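PDB 1WCW: uroporphyrinogen III synthase from Thermus thermophilus, which probably catalyses the ring closure of linear hydroxymethylbilane, with inversion of its last pyrrole, to give uroporphyrinogen III in tetrapyrrole biosynthesis. Local coordinates for residues T225-A228 with L229-W232; A202-P205 with K206-R209; A21-A24 with L25-L29. All coordinates share one frame; numbering follows the deposited sequence.

Contact 1. Residues T225-A228 with L229-W232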
loop_
_atom_site.group_PDB
_atom_site.type_symbol
_atom_site.label_atom_id
_atom_site.label_comp_id
_atom_site.label_asym_id
_atom_site.label_seq_id
_atom_site.Cartn_x
_atom_site.Cartn_y
_atom_site.Cartn_z
ATOM N N THR A 225 7.206 -3.697 -0.395
ATOM C CA THR A 225 6.667 -4.736 0.514
ATOM C C THR A 225 7.853 -5.489 1.169
ATOM O O THR A 225 7.808 -5.700 2.416
ATOM C CB THR A 225 5.870 -5.716 -0.304
ATOM O OG1 THR A 225 4.799 -5.004 -0.929
ATOM C CG2 THR A 225 5.190 -6.804 0.650
ATOM N N ALA A 226 8.921 -5.826 0.453
ATOM C CA ALA A 226 10.020 -6.493 1.052
ATOM C C ALA A 226 10.678 -5.612 2.077
ATOM O O ALA A 226 11.091 -6.110 3.145
ATOM C CB ALA A 226 11.039 -6.843 -0.048
ATOM N N ASP A 227 10.813 -4.308 1.827
ATOM C CA ASP A 227 11.434 -3.426 2.784
ATOM C C ASP A 227 10.589 -3.287 4.015
ATOM O O ASP A 227 11.154 -3.152 5.109
ATOM C CB ASP A 227 11.782 -2.050 2.139
ATOM C CG ASP A 227 13.000 -2.122 1.193
ATOM O OD1 ASP A 227 13.161 -1.217 0.346
ATOM O OD2 ASP A 227 13.815 -3.059 1.305
ATOM N N ALA A 228 9.272 -3.384 3.950
ATOM C CA ALA A 228 8.462 -3.345 5.124
ATOM C C ALA A 228 8.753 -4.570 6.012
ATOM O O ALA A 228 8.813 -4.431 7.250
ATOM C CB ALA A 228 6.990 -3.280 4.757
ATOM N N LEU A 229 8.878 -5.738 5.416
ATOM C CA LEU A 229 9.256 -6.904 6.203
ATOM C C LEU A 229 10.582 -6.710 6.878
ATOM O O LEU A 229 10.784 -7.035 8.077
ATOM C CB LEU A 229 9.278 -8.129 5.276
ATOM C CG LEU A 229 7.871 -8.682 4.984
ATOM C CD1 LEU A 229 7.915 -9.593 3.782
ATOM C CD2 LEU A 229 7.312 -9.485 6.192
ATOM N N ARG A 230 11.551 -6.191 6.108
ATOM C CA ARG A 230 12.903 -6.021 6.671
ATOM C C ARG A 230 12.897 -5.044 7.839
ATOM O O ARG A 230 13.641 -5.260 8.810
ATOM C CB ARG A 230 13.891 -5.547 5.577
ATOM C CG ARG A 230 14.177 -6.629 4.515
ATOM C CD ARG A 230 14.801 -6.051 3.228
ATOM N NE ARG A 230 15.900 -5.136 3.382
ATOM C CZ ARG A 230 17.181 -5.436 3.125
ATOM N NH1 ARG A 230 18.129 -4.510 3.254
ATOM N NH2 ARG A 230 17.517 -6.662 2.780
ATOM N N GLU A 231 12.087 -4.017 7.801
ATOM C CA GLU A 231 12.021 -3.041 8.910
ATOM C C GLU A 231 11.474 -3.719 10.165
ATOM O O GLU A 231 11.739 -3.227 11.277
ATOM C CB GLU A 231 11.126 -1.873 8.528
ATOM C CG GLU A 231 11.602 -0.999 7.350
ATOM C CD GLU A 231 10.529 0.033 6.983
ATOM O OE1 GLU A 231 10.048 0.735 7.907
ATOM O OE2 GLU A 231 10.137 0.138 5.787
ATOM N N TRP A 232 10.703 -4.802 10.048
ATOM C CA TRP A 232 10.227 -5.531 11.219
ATOM C C TRP A 232 11.171 -6.665 11.570
ATOM O O TRP A 232 10.818 -7.473 12.421
ATOM C CB TRP A 232 8.802 -6.042 11.018
ATOM C CG TRP A 232 7.784 -4.961 11.151
ATOM C CD1 TRP A 232 7.185 -4.185 10.138
ATOM C CD2 TRP A 232 7.184 -4.497 12.376
ATOM N NE1 TRP A 232 6.289 -3.318 10.665
ATOM C CE2 TRP A 232 6.264 -3.471 12.036
ATOM C CE3 TRP A 232 7.331 -4.843 13.732
ATOM C CZ2 TRP A 232 5.470 -2.799 12.977
ATOM C CZ3 TRP A 232 6.532 -4.178 14.681
ATOM C CH2 TRP A 232 5.621 -3.161 14.303
#

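Contact 2. Residues A202-P205 with K206-R209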
loop_
_atom_site.group_PDB
_atom_site.type_symbol
_atom_site.label_atom_id
_atom_site.label_comp_id
_atom_site.label_asym_id
_atom_site.label_seq_id
_atom_site.Cartn_x
_atom_site.Cartn_y
_atom_site.Cartn_z
ATOM N N ALA A 202 -0.450 -8.132 15.794
ATOM C CA ALA A 202 -0.141 -9.428 16.421
ATOM C C ALA A 202 -0.149 -9.390 17.942
ATOM O O ALA A 202 0.228 -8.382 18.549
ATOM C CB ALA A 202 1.240 -9.903 15.973
ATOM N N LYS A 203 -0.612 -10.480 18.522
ATOM C CA LYS A 203 -0.497 -10.585 19.976
ATOM C C LYS A 203 0.962 -10.733 20.395
ATOM O O LYS A 203 1.384 -10.163 21.453
ATOM C CB LYS A 203 -1.261 -11.801 20.474
ATOM C CG LYS A 203 -2.761 -11.604 20.467
ATOM C CD LYS A 203 -3.558 -12.794 21.024
ATOM C CE LYS A 203 -5.083 -12.499 20.885
ATOM N NZ LYS A 203 -5.999 -13.686 21.189
ATOM N N ASP A 204 1.777 -11.458 19.602
ATOM C CA ASP A 204 3.171 -11.739 19.990
ATOM C C ASP A 204 4.037 -11.448 18.738
ATOM O O ASP A 204 4.413 -12.359 18.018
ATOM C CB ASP A 204 3.236 -13.211 20.414
ATOM C CG ASP A 204 4.542 -13.572 21.091
ATOM O OD1 ASP A 204 5.573 -12.859 20.916
ATOM O OD2 ASP A 204 4.515 -14.636 21.776
ATOM N N PRO A 205 4.369 -10.175 18.521
ATOM C CA PRO A 205 5.178 -9.846 17.345
ATOM C C PRO A 205 6.531 -10.512 17.332
ATOM O O PRO A 205 7.070 -10.830 16.276
ATOM C CB PRO A 205 5.223 -8.328 17.346
ATOM C CG PRO A 205 4.933 -7.981 18.827
ATOM C CD PRO A 205 3.944 -8.979 19.278
ATOM N N LYS A 206 7.155 -10.730 18.493
ATOM C CA LYS A 206 8.437 -11.427 18.488
ATOM C C LYS A 206 8.304 -12.851 17.994
ATOM O O LYS A 206 9.165 -13.360 17.249
ATOM C CB LYS A 206 9.065 -11.444 19.898
ATOM C CG LYS A 206 9.594 -10.047 20.239
ATOM C CD LYS A 206 10.426 -10.046 21.563
ATOM C CE LYS A 206 10.890 -8.661 21.989
ATOM N NZ LYS A 206 11.594 -8.744 23.339
ATOM N N ALA A 207 7.258 -13.556 18.440
ATOM C CA ALA A 207 7.084 -14.920 17.981
ATOM C C ALA A 207 6.767 -14.937 16.490
ATOM O O ALA A 207 7.149 -15.845 15.780
ATOM C CB ALA A 207 5.939 -15.674 18.757
ATOM N N LEU A 208 6.028 -13.906 16.055
ATOM C CA LEU A 208 5.676 -13.820 14.624
ATOM C C LEU A 208 6.964 -13.610 13.780
ATOM O O LEU A 208 7.139 -14.257 12.743
ATOM C CB LEU A 208 4.742 -12.645 14.428
ATOM C CG LEU A 208 4.450 -12.230 13.010
ATOM C CD1 LEU A 208 3.709 -13.364 12.305
ATOM C CD2 LEU A 208 3.597 -10.958 12.990
ATOM N N ARG A 209 7.868 -12.751 14.249
ATOM C CA ARG A 209 9.154 -12.546 13.557
ATOM C C ARG A 209 9.909 -13.861 13.506
ATOM O O ARG A 209 10.424 -14.242 12.450
ATOM C CB ARG A 209 9.967 -11.519 14.297
ATOM C CG ARG A 209 11.306 -11.323 13.700
ATOM C CD ARG A 209 12.146 -10.328 14.480
ATOM N NE ARG A 209 11.587 -9.028 14.526
ATOM C CZ ARG A 209 11.260 -8.366 15.637
ATOM N NH1 ARG A 209 10.783 -7.138 15.522
ATOM N NH2 ARG A 209 11.364 -8.910 16.856
HETATM O O HOH W 1 6.074 -10.487 21.258
#

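Contact 3. Residues A21-A24 with L25-L29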
loop_
_atom_site.group_PDB
_atom_site.type_symbol
_atom_site.label_atom_id
_atom_site.label_comp_id
_atom_site.label_asym_id
_atom_site.label_seq_id
_atom_site.Cartn_x
_atom_site.Cartn_y
_atom_site.Cartn_z
ATOM N N ALA A 21 -8.025 -14.950 -7.673
ATOM C CA ALA A 21 -7.003 -15.242 -8.656
ATOM C C ALA A 21 -5.891 -16.007 -7.952
ATOM O O ALA A 21 -5.330 -16.943 -8.516
ATOM C CB ALA A 21 -6.437 -13.948 -9.303
ATOM N N PHE A 22 -5.553 -15.572 -6.724
ATOM C CA PHE A 22 -4.502 -16.251 -5.975
ATOM C C PHE A 22 -4.848 -17.730 -5.811
ATOM O O PHE A 22 -4.028 -18.623 -6.055
ATOM C CB PHE A 22 -4.257 -15.630 -4.587
ATOM C CG PHE A 22 -3.313 -16.422 -3.743
ATOM C CD1 PHE A 22 -1.951 -16.321 -3.916
ATOM C CD2 PHE A 22 -3.810 -17.322 -2.776
ATOM C CE1 PHE A 22 -1.085 -17.134 -3.085
ATOM C CE2 PHE A 22 -2.971 -18.093 -2.003
ATOM C CZ PHE A 22 -1.648 -17.976 -2.162
ATOM N N LYS A 23 -6.084 -18.029 -5.383
ATOM C CA LYS A 23 -6.481 -19.378 -5.137
ATOM C C LYS A 23 -6.410 -20.222 -6.385
ATOM O O LYS A 23 -5.912 -21.336 -6.349
ATOM C CB LYS A 23 -7.938 -19.377 -4.563
ATOM C CG LYS A 23 -8.502 -20.765 -4.354
ATOM C CD LYS A 23 -9.937 -20.692 -3.789
ATOM C CE LYS A 23 -10.502 -22.127 -3.663
ATOM N NZ LYS A 23 -10.892 -22.781 -4.934
ATOM N N ALA A 24 -6.957 -19.703 -7.470
ATOM C CA ALA A 24 -6.966 -20.438 -8.721
ATOM C C ALA A 24 -5.572 -20.758 -9.234
ATOM O O ALA A 24 -5.302 -21.889 -9.618
ATOM C CB ALA A 24 -7.750 -19.657 -9.785
ATOM N N LEU A 25 -4.682 -19.771 -9.243
ATOM C CA LEU A 25 -3.355 -19.936 -9.728
ATOM C C LEU A 25 -2.594 -20.882 -8.803
ATOM O O LEU A 25 -1.888 -21.807 -9.238
ATOM C CB LEU A 25 -2.674 -18.573 -9.747
ATOM C CG LEU A 25 -1.789 -18.196 -10.932
ATOM C CD1 LEU A 25 -0.785 -19.308 -11.224
ATOM C CD2 LEU A 25 -2.703 -17.988 -12.106
ATOM N N ALA A 26 -2.708 -20.708 -7.474
ATOM C CA ALA A 26 -2.016 -21.606 -6.584
ATOM C C ALA A 26 -2.419 -23.064 -6.784
ATOM O O ALA A 26 -1.540 -23.947 -6.798
ATOM C CB ALA A 26 -2.255 -21.174 -5.102
ATOM N N GLU A 27 -3.701 -23.324 -6.926
ATOM C CA GLU A 27 -4.161 -24.679 -7.155
ATOM C C GLU A 27 -3.575 -25.227 -8.455
ATOM O O GLU A 27 -3.160 -26.409 -8.496
ATOM C CB GLU A 27 -5.678 -24.700 -7.261
ATOM C CG GLU A 27 -6.385 -24.409 -5.943
ATOM C CD GLU A 27 -7.906 -24.277 -6.070
ATOM O OE1 GLU A 27 -8.392 -23.758 -7.107
ATOM O OE2 GLU A 27 -8.631 -24.661 -5.114
ATOM N N LYS A 28 -3.564 -24.418 -9.507
ATOM C CA LYS A 28 -2.996 -24.901 -10.817
ATOM C C LYS A 28 -1.518 -25.208 -10.724
ATOM O O LYS A 28 -0.978 -26.092 -11.449
ATOM C CB LYS A 28 -3.241 -23.848 -11.911
ATOM C CG LYS A 28 -4.686 -23.691 -12.297
ATOM C CD LYS A 28 -4.868 -22.715 -13.446
ATOM C CE LYS A 28 -6.361 -22.649 -13.821
ATOM N NZ LYS A 28 -6.660 -21.506 -14.761
ATOM N N LEU A 29 -0.819 -24.564 -9.815
ATOM C CA LEU A 29 0.620 -24.797 -9.642
ATOM C C LEU A 29 0.930 -25.885 -8.642
ATOM O O LEU A 29 2.088 -26.163 -8.351
ATOM C CB LEU A 29 1.298 -23.465 -9.230
ATOM C CG LEU A 29 1.224 -22.379 -10.300
ATOM C CD1 LEU A 29 1.823 -21.086 -9.778
ATOM C CD2 LEU A 29 1.958 -22.814 -11.561
HETATM O O HOH W 2 -10.284 -22.344 -7.888
HETATM O O HOH W 3 -7.679 -23.566 -10.286
#

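Contact 1. Residues T225-A228 with L229-W232
R230 and D227 meet on the outer side of one helical turn, and the arginine is the side chain to follow. Its CG is anti to its own carbonyl carbon (chi1 -69°), which lays the chain back along the preceding turn: CB rests near the carbonyl oxygens of A226 and D227, and R230 CG comes to 3.4 Å from A226 O. Next, R230 CD touches two oxygens, 3.7 Å from A226 O and from D227 OD2. A bend at chi3 lifts the guanidinium off the helix, with R230 NE 3.6 Å from D227 OD2. This is a long salt bridge: D227 OD2 stands off the plane of the guanidinium, none of whose hydrogens is aimed there, and the two flat groups are turned 55° apart. Any attraction is therefore probably one of charge, without a directed hydrogen bond. Both side chains run the same way, side by side.

Under this pair the backbone is ordinary alpha-helix, L229 N to T225 O, R230 N to A226 O and E231 N to D227 O. As the helix gives out, W232 N bonds L229 O at 3.0 Å and only weakly A228 O. The helix, 223-231, is the crossover of a beta-alpha-beta unit between parallel strands 217-221 and 238-240, and its inner face carries T225, A228 and L229. L229 packs on V195 and F189, while A228 sits against helix 192-201.

At the C-terminal end E231 folds back over the turn before it, CG 3.1 Å from D227 O. W232 presents the edge of its indole to the same carbonyl that its backbone N reaches weakly: CD1 is 3.3 Å from A228 O, near the ring plane. The indole NE1 hydrogen-bonds E196 OE2, and the ring stacks with F199.

Contact 2. Residues A202-P205 with K206-R209
D204 O accepts from L208 N at 3.0 Å, and P205 O accepts from R209 N, so the chain passes straight from an extended D204 into the first turn of helix 205-214. D204 is the N-cap. Its CG stands opposite the main-chain N (chi1 -169°), which swings the carboxylate forward over the turn, where D204 OD1 accepts from A207 N at 3.1 Å. The donor comes from above the carboxylate plane, 65° out of it, while the bond is fairly straight at hydrogen (158°). The same carboxylate lies against the methyl of A207, whose CB is 3.4 Å from D204 CG. A water accepts from K206 N, a second N-H of the first turn; its link to D204 OD1 is modelled too short to be read with confidence. P205 follows as the first residue of the helix, a place where proline's missing N-H costs no helical bond.

On the inner side A202 CB touches L208 CD2 at 3.9 Å, and L208 continues inward onto L198 and F199 of helix 192-201. The loop is tied down from behind by E176, whose carboxylate accepts from the backbone N of K203 and of D204.

With the carboxylate gone, as in an alanine here, the N-H of A207 is likely to lose its capping acceptor and the A207 methyl the group packed on it, fraying the first turn. As it stands, the negative charge of D204 sits at the positive end of the helix dipole, which is likely to stabilise both the charge and the start of the helix.

Contact 3. Residues A21-A24 with L25-L29
F22 and A26 form the tight inner side of this helical turn: A26 CB sits 3.2 Å from F22 O, the oxygen to which the backbone N of A26 donates. The same methyl lies over one face of the phenyl ring, a lighter touch with A26 CB 4.4 Å from F22 CZ. Both residues are buried. F22 stacks its ring on Y13 and packs against L245 and L249 of helix 245-260, and both it and A26 touch P33 of strand 32-35. Helix 19-28 is the crossover of a beta-alpha-beta unit, joining parallel strands 10-13 and 32-35, with F22 and A26 turned to the sheet side.

The outer side is polar and wet. K23 and E27, one turn apart, form a salt bridge with K23 NZ 2.9 Å from E27 OE2. The lysine stays extended until its last torsion, where a bend (chi4 -74°) brings the ammonium back to the glutamate; it meets OE2 on the syn side, 33° out of the carboxylate plane. The other oxygen, OE1, faces water: one molecule, bonded to K23 NZ, lies unusually close to it, and a second donates to E27 OE1, at 3.3 Å, and to A24 O. That A24 carbonyl also takes the helical N-H of K28, and K28 CG lies 3.3 Å from A24 O before the chain runs outward.

Overall arrangement
Along the chain the order is contact 3, contact 2, contact 1. All three belong to the domain built round the five-stranded parallel sheet, in which strands 10-13 and 32-35 lie to one side of strand 186-189 and strands 217-221 and 238-240 to the other. Contacts 3 and 1 lie on crossover helices of these two strand pairs, centres about 25 Å apart. Contact 2 starts helix 205-214, which leads into strand 217-221; its centre is about 15 Å from that of contact 1 and 28 Å from that of contact 3. All are structural packing within one domain: contacts 1 and 2 are joined directly, R209 NE probably donating to W232 O, while contact 3 stands apart.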